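Long-range contacts in nucleoside diphosphate kinase (Pyrobaculum aerophilum, PDB 1XQI), which probably transfers the gamma phosphate of ATP to nucleoside diphosphates by a ping-pong mechanism through a phosphohistidine intermediate, with Mg(2+) as cofactor: residues 14-18 with 124-129; 47-52 with 187-193; 58-62 with 182-187. The protein carries 6 engineered substitutions. All blocks are in the same frame, centred on the assembly; numbering follows the deposited sequence.

Contact 1: residues 14-18 with 124-129; sequences PVEKT and GNRAVE
The side chain of Glu-16, extended with chi1 and chi2 both t, lies across the start of helix 127-135 and covers Ala-127 and Val-128. Its OE2 accepts a hydrogen bond from Val-128 N at 3.0 Å, so the carboxylate takes up an amide that the first turn of the helix leaves without a backbone partner. Leading into the helix, 124-127 form a type II beta turn (Asn-125 -45/119, Arg-126 54/41), closed by a weak Ala-127 N to Gly-124 O bond of 3.1 Å. Arg-126 is the N-cap; its N donates to water 1 at 2.9 Å, and that water in turn donates a weak bond of 3.2 Å to Glu-16 OE1. Backbone joins backbone where Gly-124 N donates to Glu-16 O at 3.1 Å, and Val-15 CG1 rests 3.7 Å from Gly-124 C. The CA register runs Glu-16 to Gly-124 (5.9 Å), Lys-17 to Ala-127 (5.7 Å) and Thr-18 to Val-128 (5.4 Å). Thr-18, chi1 t, sets CG2 4.0 Å from Ala-127 CB, while water 2 links its OG1 (3.0 Å) to Val-128 O (2.8 Å). Arg-126 NH2 pairs with Glu-129 OE2 at 2.9 Å. The turn between strand 117-123 and helix 127-135 is thus held against the residues entering the neighbouring strand 17-22, Glu-16 binding a first-turn amide at the helix N-terminus, within the ferredoxin-like alpha/beta sandwich.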
loop_
_atom_site.group_PDB
_atom_site.type_symbol
_atom_site.label_atom_id
_atom_site.label_comp_id
_atom_site.label_asym_id
_atom_site.label_seq_id
_atom_site.Cartn_x
_atom_site.Cartn_y
_atom_site.Cartn_z
ATOM N N PRO A 14 4.323 14.401 21.010
ATOM C CA PRO A 14 4.611 13.935 19.594
ATOM C C PRO A 14 3.758 12.673 19.253
ATOM O O PRO A 14 3.903 11.625 19.940
ATOM C CB PRO A 14 6.068 13.647 19.585
ATOM C CG PRO A 14 6.614 13.824 21.009
ATOM C CD PRO A 14 5.513 14.238 21.914
ATOM N N VAL A 15 2.877 12.777 18.234
ATOM C CA VAL A 15 1.703 11.867 18.088
ATOM C C VAL A 15 2.042 10.358 17.813
ATOM O O VAL A 15 2.941 10.026 17.017
ATOM C CB VAL A 15 0.584 12.445 17.132
ATOM C CG1 VAL A 15 -0.761 11.877 17.502
ATOM C CG2 VAL A 15 0.480 13.998 17.202
ATOM N N GLU A 16 1.296 9.479 18.503
ATOM C CA GLU A 16 1.511 8.030 18.619
ATOM C C GLU A 16 1.255 7.273 17.293
ATOM O O GLU A 16 0.448 7.694 16.466
ATOM C CB GLU A 16 0.619 7.520 19.774
ATOM C CG GLU A 16 0.332 6.035 19.822
ATOM C CD GLU A 16 -0.385 5.585 21.112
ATOM O OE1 GLU A 16 -0.215 6.231 22.170
ATOM O OE2 GLU A 16 -1.131 4.570 21.081
ATOM N N LYS A 17 1.973 6.177 17.089
ATOM C CA LYS A 17 1.978 5.440 15.839
ATOM C C LYS A 17 1.819 3.991 16.179
ATOM O O LYS A 17 2.155 3.565 17.288
ATOM C CB LYS A 17 3.337 5.562 15.164
ATOM C CG LYS A 17 3.499 6.744 14.315
ATOM C CD LYS A 17 4.838 6.754 13.620
ATOM C CE LYS A 17 5.717 7.856 14.157
ATOM N NZ LYS A 17 6.501 7.337 15.274
ATOM N N THR A 18 1.386 3.185 15.234
ATOM C CA THR A 18 1.325 1.755 15.502
ATOM C C THR A 18 1.588 0.979 14.227
ATOM O O THR A 18 1.471 1.525 13.141
ATOM C CB THR A 18 -0.030 1.350 16.142
ATOM O OG1 THR A 18 0.032 -0.013 16.590
ATOM C CG2 THR A 18 -1.205 1.575 15.138
ATOM N N GLY A 124 -2.048 8.450 14.833
ATOM C CA GLY A 124 -3.133 9.275 15.284
ATOM C C GLY A 124 -3.218 9.178 16.781
ATOM O O GLY A 124 -2.558 8.307 17.402
ATOM N N ASN A 125 -4.024 10.061 17.371
ATOM C CA ASN A 125 -4.311 9.991 18.806
ATOM C C ASN A 125 -4.621 8.562 19.291
ATOM O O ASN A 125 -5.567 7.929 18.821
ATOM C CB ASN A 125 -5.463 10.933 19.190
ATOM C CG ASN A 125 -5.767 10.875 20.691
ATOM O OD1 ASN A 125 -4.884 11.137 21.537
ATOM N ND2 ASN A 125 -6.986 10.466 21.030
ATOM N N ARG A 126 -3.797 8.060 20.210
ATOM C CA ARG A 126 -3.987 6.724 20.861
ATOM C C ARG A 126 -4.130 5.570 19.885
ATOM O O ARG A 126 -4.926 4.632 20.089
ATOM C CB ARG A 126 -5.130 6.772 21.874
ATOM C CG ARG A 126 -4.879 7.857 22.894
ATOM C CD ARG A 126 -6.048 8.065 23.846
ATOM N NE ARG A 126 -6.120 6.950 24.775
ATOM C CZ ARG A 126 -6.911 6.894 25.828
ATOM N NH1 ARG A 126 -7.710 7.904 26.110
ATOM N NH2 ARG A 126 -6.895 5.816 26.593
ATOM N N ALA A 127 -3.308 5.645 18.847
ATOM C CA ALA A 127 -3.347 4.761 17.718
ATOM C C ALA A 127 -3.356 3.314 18.078
ATOM O O ALA A 127 -4.001 2.542 17.393
ATOM C CB ALA A 127 -2.172 5.026 16.806
ATOM N N VAL A 128 -2.626 2.936 19.124
ATOM C CA VAL A 128 -2.408 1.530 19.440
ATOM C C VAL A 128 -3.696 0.906 19.928
ATOM O O VAL A 128 -4.102 -0.147 19.400
ATOM C CB VAL A 128 -1.222 1.326 20.449
ATOM C CG1 VAL A 128 -1.178 -0.097 21.045
ATOM C CG2 VAL A 128 0.091 1.613 19.789
ATOM N N GLU A 129 -4.343 1.542 20.913
ATOM C CA GLU A 129 -5.642 1.071 21.381
ATOM C C GLU A 129 -6.720 1.151 20.274
ATOM O O GLU A 129 -7.538 0.218 20.148
ATOM C CB GLU A 129 -6.175 1.892 22.545
ATOM C CG GLU A 129 -5.259 2.160 23.650
ATOM C CD GLU A 129 -5.644 3.479 24.345
ATOM O OE1 GLU A 129 -4.695 4.280 24.640
ATOM O OE2 GLU A 129 -6.889 3.728 24.557
HETATM O O HOH W 1 -1.439 9.083 21.500
HETATM O O HOH W 2 -2.307 -1.523 17.745
#

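Contact 2: residues 47-52 with 187-193; sequences VALKMV and WFREEEV
At the apolar centre, Ala-48 CB sits over the Phe-188 ring face, a CH-pi contact 3.7 Å from the centroid, 11° off the normal. Phe-188 (chi1 m), first residue past helix 177-187, also touches Leu-19 and Val-121: the tail folds back over the sheet face that carries this helix. Val-193 CA lies 5.2 Å from Ala-48 CA; Val-52 CG2 meets Trp-187 CZ3 at 4.1 Å. Residues 48-52 are extended; Val-47 (-111/-2) and Ala-48 both bond Val-121, consistent with a classic beta bulge. Strand 117-123 flanks one edge; on the other, Leu-49 and Met-51 (selenomethionine) bond the second subunit. Glu-192 N to Arg-189 O (3.1 Å) and Val-193 N to Glu-190 O (3.2 Å) hold the tail's turn. Outward, Lys-50 (chi1 p, then t) donates from NZ to Trp-187 O at 2.7 Å and weakly to Glu-192 OE1 at 3.4 Å, a salt bridge; Arg-189 NH1 faces that OE1 at 3.5 Å through charge alone. One carboxylate thus offsets the repulsion between two cations.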
loop_
_atom_site.group_PDB
_atom_site.type_symbol
_atom_site.label_atom_id
_atom_site.label_comp_id
_atom_site.label_asym_id
_atom_site.label_seq_id
_atom_site.Cartn_x
_atom_site.Cartn_y
_atom_site.Cartn_z
ATOM N N VAL A 47 1.378 6.476 7.378
ATOM C CA VAL A 47 2.656 7.207 7.204
ATOM C C VAL A 47 3.793 6.284 6.674
ATOM O O VAL A 47 4.920 6.742 6.450
ATOM C CB VAL A 47 3.093 7.965 8.528
ATOM C CG1 VAL A 47 2.057 9.029 8.992
ATOM C CG2 VAL A 47 3.367 7.022 9.630
ATOM N N ALA A 48 3.483 4.985 6.492
ATOM C CA ALA A 48 4.383 3.984 5.918
ATOM C C ALA A 48 3.532 2.814 5.426
ATOM O O ALA A 48 2.532 2.442 6.037
ATOM C CB ALA A 48 5.441 3.527 6.927
ATOM N N LEU A 49 3.910 2.269 4.284
ATOM C CA LEU A 49 3.135 1.250 3.611
ATOM C C LEU A 49 4.039 0.521 2.639
ATOM O O LEU A 49 4.644 1.162 1.807
ATOM C CB LEU A 49 2.009 1.894 2.817
ATOM C CG LEU A 49 0.693 1.166 2.451
ATOM C CD1 LEU A 49 0.334 1.580 1.062
ATOM C CD2 LEU A 49 0.764 -0.264 2.505
ATOM N N LYS A 50 4.141 -0.804 2.749
ATOM C CA LYS A 50 4.784 -1.593 1.714
ATOM C C LYS A 50 4.254 -3.016 1.654
ATOM O O LYS A 50 3.841 -3.542 2.672
ATOM C CB LYS A 50 6.297 -1.598 1.882
ATOM C CG LYS A 50 6.834 -2.126 3.187
ATOM C CD LYS A 50 8.332 -2.042 3.122
ATOM C CE LYS A 50 8.971 -2.488 4.420
ATOM N NZ LYS A 50 10.372 -1.964 4.458
HETATM N N MSE A 51 4.231 -3.607 0.457
HETATM C CA MSE A 51 3.949 -5.043 0.278
HETATM C C MSE A 51 5.341 -5.757 0.384
HETATM O O MSE A 51 6.317 -5.326 -0.245
HETATM C CB MSE A 51 3.248 -5.320 -1.068
HETATM C CG MSE A 51 3.086 -6.828 -1.359
HETATM SE SE MSE A 51 2.157 -7.174 -2.884
HETATM C CE MSE A 51 0.588 -6.652 -2.288
ATOM N N VAL A 52 5.432 -6.806 1.204
ATOM C CA VAL A 52 6.689 -7.546 1.358
ATOM C C VAL A 52 6.458 -9.045 1.389
ATOM O O VAL A 52 5.525 -9.531 2.022
ATOM C CB VAL A 52 7.451 -7.166 2.662
ATOM C CG1 VAL A 52 8.156 -5.804 2.537
ATOM C CG2 VAL A 52 6.493 -7.220 3.898
ATOM N N TRP A 187 10.680 -2.954 10.591
ATOM C CA TRP A 187 10.268 -2.958 9.175
ATOM C C TRP A 187 10.637 -1.723 8.347
ATOM O O TRP A 187 10.658 -1.818 7.134
ATOM C CB TRP A 187 8.756 -3.119 9.072
ATOM C CG TRP A 187 8.223 -4.461 9.436
ATOM C CD1 TRP A 187 7.462 -4.778 10.529
ATOM C CD2 TRP A 187 8.386 -5.669 8.696
ATOM N NE1 TRP A 187 7.164 -6.127 10.530
ATOM C CE2 TRP A 187 7.702 -6.696 9.410
ATOM C CE3 TRP A 187 9.067 -5.998 7.511
ATOM C CZ2 TRP A 187 7.662 -8.025 8.970
ATOM C CZ3 TRP A 187 9.032 -7.323 7.066
ATOM C CH2 TRP A 187 8.338 -8.329 7.807
ATOM N N PHE A 188 10.892 -0.575 8.975
ATOM C CA PHE A 188 11.108 0.682 8.245
ATOM C C PHE A 188 12.376 1.427 8.670
ATOM O O PHE A 188 12.619 1.618 9.864
ATOM C CB PHE A 188 9.869 1.618 8.351
ATOM C CG PHE A 188 8.593 0.998 7.813
ATOM C CD1 PHE A 188 7.669 0.416 8.677
ATOM C CD2 PHE A 188 8.345 0.957 6.452
ATOM C CE1 PHE A 188 6.522 -0.177 8.214
ATOM C CE2 PHE A 188 7.183 0.359 5.954
ATOM C CZ PHE A 188 6.266 -0.212 6.834
ATOM N N ARG A 189 13.182 1.854 7.694
ATOM C CA ARG A 189 14.258 2.819 7.982
ATOM C C ARG A 189 13.596 4.144 8.336
ATOM O O ARG A 189 12.438 4.362 8.014
ATOM C CB ARG A 189 15.190 3.022 6.777
ATOM C CG ARG A 189 16.203 1.894 6.498
ATOM C CD ARG A 189 15.635 0.814 5.567
ATOM N NE ARG A 189 15.276 1.282 4.207
ATOM C CZ ARG A 189 14.737 0.501 3.253
ATOM N NH1 ARG A 189 14.496 -0.792 3.498
ATOM N NH2 ARG A 189 14.442 0.999 2.046
ATOM N N GLU A 190 14.319 5.030 9.003
ATOM C CA GLU A 190 13.814 6.379 9.309
ATOM C C GLU A 190 13.144 7.065 8.111
ATOM O O GLU A 190 12.073 7.654 8.239
ATOM C CB GLU A 190 14.962 7.245 9.844
ATOM C CG GLU A 190 15.329 6.903 11.278
ATOM C CD GLU A 190 14.071 6.629 12.110
ATOM O OE1 GLU A 190 13.853 5.450 12.493
ATOM O OE2 GLU A 190 13.284 7.585 12.341
ATOM N N GLU A 191 13.776 6.938 6.947
ATOM C CA GLU A 191 13.391 7.646 5.734
ATOM C C GLU A 191 12.044 7.173 5.166
ATOM O O GLU A 191 11.396 7.896 4.404
ATOM C CB GLU A 191 14.490 7.507 4.658
ATOM C CG GLU A 191 15.917 7.900 5.096
ATOM C CD GLU A 191 16.735 6.685 5.545
ATOM O OE1 GLU A 191 17.404 6.045 4.688
ATOM O OE2 GLU A 191 16.703 6.374 6.760
ATOM N N GLU A 192 11.629 5.961 5.527
ATOM C CA GLU A 192 10.357 5.415 5.052
ATOM C C GLU A 192 9.162 5.760 5.938
ATOM O O GLU A 192 8.032 5.660 5.471
ATOM C CB GLU A 192 10.445 3.898 4.866
ATOM C CG GLU A 192 11.456 3.434 3.835
ATOM C CD GLU A 192 11.350 1.939 3.561
ATOM O OE1 GLU A 192 11.732 1.136 4.453
ATOM O OE2 GLU A 192 10.887 1.572 2.446
ATOM N N VAL A 193 9.399 6.138 7.198
ATOM C CA VAL A 193 8.315 6.544 8.109
ATOM C C VAL A 193 8.253 8.052 8.049
ATOM O O VAL A 193 8.958 8.773 8.779
ATOM C CB VAL A 193 8.514 6.089 9.585
ATOM C CG1 VAL A 193 7.349 6.548 10.457
ATOM C CG2 VAL A 193 8.675 4.600 9.667
#

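Contact 3: residues 58-62 with 182-187; sequences EIERF and REIRFW
This is an aromatic helix-helix contact, in which helix 56-62 packs against the C-terminal part of helix 177-187 beside the predicted active-site histidine. The two short segments run nearly antiparallel, at 157°, with axes 11.3 Å apart; their closest CA pair is Phe-62 and Glu-183, at 7.0 Å. That spacing is filled by Phe-62, Phe-186 and Trp-187, an aromatic cluster. Phe-62, chi1 t, sets its ring against both others, obliquely to each, and the three form a triangle: its centroid is 5.4 Å from that of the Phe-186 ring (planes at 53°) and 4.8 Å from that of the Trp-187 five-membered ring (51°). Phe-62 CB lies over the Phe-186 face, 3.9 Å from the centroid, and Phe-62 CE2 reaches Glu-183 CB at 3.3 Å. Phe-186, also t, points its CZ to within 3.1 Å of Glu-58 O, while Trp-187, chi1 m, presents its ring edge to Ile-59, CZ2 to CD1 3.9 Å. At the polar margin Arg-182 NH1 pairs with Glu-179. Water 3 lies within bonding reach of Phe-62 O (3.0 Å) and Glu-183 OE1 (2.7 Å). Glu-183 OE2 bonds to Ser-174, and His-172 meets Phe-62 edge-to-face. The chemistry therefore couples apolar packing to a carboxylate hydrogen-bonded to NE2 of the predicted active-site His-172, not to the pros nitrogen (ND1) that would carry the phosphate, consistent with a part in orienting the imidazole.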
loop_
_atom_site.group_PDB
_atom_site.type_symbol
_atom_site.label_atom_id
_atom_site.label_comp_id
_atom_site.label_asym_id
_atom_site.label_seq_id
_atom_site.Cartn_x
_atom_site.Cartn_y
_atom_site.Cartn_z
ATOM N N GLU A 58 13.257 -13.410 9.217
ATOM C CA GLU A 58 12.658 -12.099 9.498
ATOM C C GLU A 58 11.462 -12.207 10.433
ATOM O O GLU A 58 11.335 -11.440 11.379
ATOM C CB GLU A 58 12.230 -11.416 8.198
ATOM C CG GLU A 58 13.372 -10.922 7.289
ATOM C CD GLU A 58 12.837 -10.139 6.091
ATOM O OE1 GLU A 58 11.994 -10.700 5.344
ATOM O OE2 GLU A 58 13.253 -8.968 5.894
ATOM N N ILE A 59 10.589 -13.171 10.182
ATOM C CA ILE A 59 9.448 -13.359 11.038
ATOM C C ILE A 59 9.873 -13.914 12.406
ATOM O O ILE A 59 9.316 -13.487 13.450
ATOM C CB ILE A 59 8.336 -14.154 10.344
ATOM C CG1 ILE A 59 7.879 -13.432 9.052
ATOM C CG2 ILE A 59 7.160 -14.332 11.264
ATOM C CD1 ILE A 59 7.517 -11.920 9.208
ATOM N N GLU A 60 10.879 -14.809 12.400
ATOM C CA GLU A 60 11.528 -15.316 13.637
ATOM C C GLU A 60 11.994 -14.172 14.511
ATOM O O GLU A 60 11.764 -14.180 15.707
ATOM C CB GLU A 60 12.712 -16.261 13.340
ATOM C CG GLU A 60 12.510 -17.720 13.773
ATOM C CD GLU A 60 13.140 -18.753 12.796
ATOM O OE1 GLU A 60 14.163 -19.384 13.147
ATOM O OE2 GLU A 60 12.619 -18.963 11.678
ATOM N N ARG A 61 12.616 -13.162 13.917
ATOM C CA ARG A 61 13.083 -12.019 14.714
ATOM C C ARG A 61 12.032 -10.958 14.983
ATOM O O ARG A 61 12.193 -10.176 15.919
ATOM C CB ARG A 61 14.348 -11.374 14.135
ATOM C CG ARG A 61 15.634 -12.141 14.443
ATOM C CD ARG A 61 16.831 -11.537 13.696
ATOM N NE ARG A 61 16.740 -11.781 12.246
ATOM C CZ ARG A 61 16.393 -10.868 11.324
ATOM N NH1 ARG A 61 16.115 -9.595 11.663
ATOM N NH2 ARG A 61 16.321 -11.228 10.040
ATOM N N PHE A 62 10.962 -10.911 14.201
ATOM C CA PHE A 62 9.940 -9.885 14.446
ATOM C C PHE A 62 9.104 -10.214 15.677
ATOM O O PHE A 62 8.734 -9.323 16.457
ATOM C CB PHE A 62 9.039 -9.721 13.218
ATOM C CG PHE A 62 7.841 -8.830 13.452
ATOM C CD1 PHE A 62 6.566 -9.376 13.567
ATOM C CD2 PHE A 62 7.997 -7.445 13.563
ATOM C CE1 PHE A 62 5.443 -8.562 13.801
ATOM C CE2 PHE A 62 6.887 -6.637 13.779
ATOM C CZ PHE A 62 5.589 -7.212 13.910
ATOM N N ARG A 182 9.173 -0.595 18.467
ATOM C CA ARG A 182 10.061 -1.685 18.045
ATOM C C ARG A 182 9.666 -2.334 16.702
ATOM O O ARG A 182 10.497 -2.532 15.821
ATOM C CB ARG A 182 10.117 -2.750 19.139
ATOM C CG ARG A 182 11.476 -3.315 19.296
ATOM C CD ARG A 182 11.438 -4.698 19.931
ATOM N NE ARG A 182 10.955 -5.710 19.007
ATOM C CZ ARG A 182 9.770 -6.297 19.082
ATOM N NH1 ARG A 182 8.949 -5.951 20.066
ATOM N NH2 ARG A 182 9.425 -7.223 18.180
ATOM N N GLU A 183 8.394 -2.675 16.549
ATOM C CA GLU A 183 7.922 -3.278 15.319
ATOM C C GLU A 183 8.028 -2.279 14.161
ATOM O O GLU A 183 8.338 -2.708 13.026
ATOM C CB GLU A 183 6.511 -3.817 15.486
ATOM C CG GLU A 183 6.377 -4.770 16.652
ATOM C CD GLU A 183 4.949 -5.301 16.841
ATOM O OE1 GLU A 183 4.797 -6.403 17.474
ATOM O OE2 GLU A 183 3.989 -4.619 16.374
ATOM N N ILE A 184 7.845 -0.974 14.449
ATOM C CA ILE A 184 8.065 0.079 13.445
ATOM C C ILE A 184 9.517 0.129 12.942
ATOM O O ILE A 184 9.747 0.050 11.724
ATOM C CB ILE A 184 7.573 1.482 13.870
ATOM C CG1 ILE A 184 6.055 1.538 13.941
ATOM C CG2 ILE A 184 8.075 2.530 12.883
ATOM C CD1 ILE A 184 5.540 2.751 14.732
ATOM N N ARG A 185 10.484 0.254 13.852
ATOM C CA ARG A 185 11.940 0.234 13.467
ATOM C C ARG A 185 12.306 -1.045 12.689
ATOM O O ARG A 185 13.000 -1.008 11.683
ATOM C CB ARG A 185 12.900 0.421 14.693
ATOM C CG ARG A 185 14.464 0.296 14.330
ATOM C CD ARG A 185 15.362 -0.432 15.418
ATOM N NE ARG A 185 14.550 -1.410 16.170
ATOM C CZ ARG A 185 14.329 -2.693 15.825
ATOM N NH1 ARG A 185 14.911 -3.236 14.738
ATOM N NH2 ARG A 185 13.519 -3.439 16.592
ATOM N N PHE A 186 11.797 -2.171 13.164
ATOM C CA PHE A 186 12.063 -3.470 12.549
ATOM C C PHE A 186 11.814 -3.508 11.048
ATOM O O PHE A 186 12.636 -4.053 10.332
ATOM C CB PHE A 186 11.260 -4.591 13.239
ATOM C CG PHE A 186 11.529 -5.938 12.655
ATOM C CD1 PHE A 186 12.582 -6.717 13.129
ATOM C CD2 PHE A 186 10.763 -6.415 11.586
ATOM C CE1 PHE A 186 12.862 -7.955 12.552
ATOM C CE2 PHE A 186 11.024 -7.654 11.020
ATOM C CZ PHE A 186 12.076 -8.423 11.500
ATOM N N TRP A 187 10.680 -2.954 10.591
ATOM C CA TRP A 187 10.268 -2.958 9.175
ATOM C C TRP A 187 10.637 -1.723 8.347
ATOM O O TRP A 187 10.658 -1.818 7.134
ATOM C CB TRP A 187 8.756 -3.119 9.072
ATOM C CG TRP A 187 8.223 -4.461 9.436
ATOM C CD1 TRP A 187 7.462 -4.778 10.529
ATOM C CD2 TRP A 187 8.386 -5.669 8.696
ATOM N NE1 TRP A 187 7.164 -6.127 10.530
ATOM C CE2 TRP A 187 7.702 -6.696 9.410
ATOM C CE3 TRP A 187 9.067 -5.998 7.511
ATOM C CZ2 TRP A 187 7.662 -8.025 8.970
ATOM C CZ3 TRP A 187 9.032 -7.323 7.066
ATOM C CH2 TRP A 187 8.338 -8.329 7.807
HETATM O O HOH W 3 5.922 -8.796 17.224
#

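Contacts 2 and 3 share Trp-187, the last residue of helix 177-187; their centres lie 12 Å apart, and strand 45-52 is followed in the chain by helix 56-62. Contacts 1 and 2 reach the same antiparallel sheet and touch where Lys-17 CD packs on Val-193 CG1 at 4.0 Å. Lys-17 also packs against contact 3, its CB 3.6 Å from Ile-184 CD1. Around the predicted catalytic His-172, contact 3 is closest, with the Glu-183 side chain about 3 Å from that of the histidine, against about 7 Å for Trp-187 and 8 Å for Thr-18. A triethylene glycol, probably from the crystallisation liquor, lies about 3 Å from the Glu-183 side chain; such molecules often mark pockets.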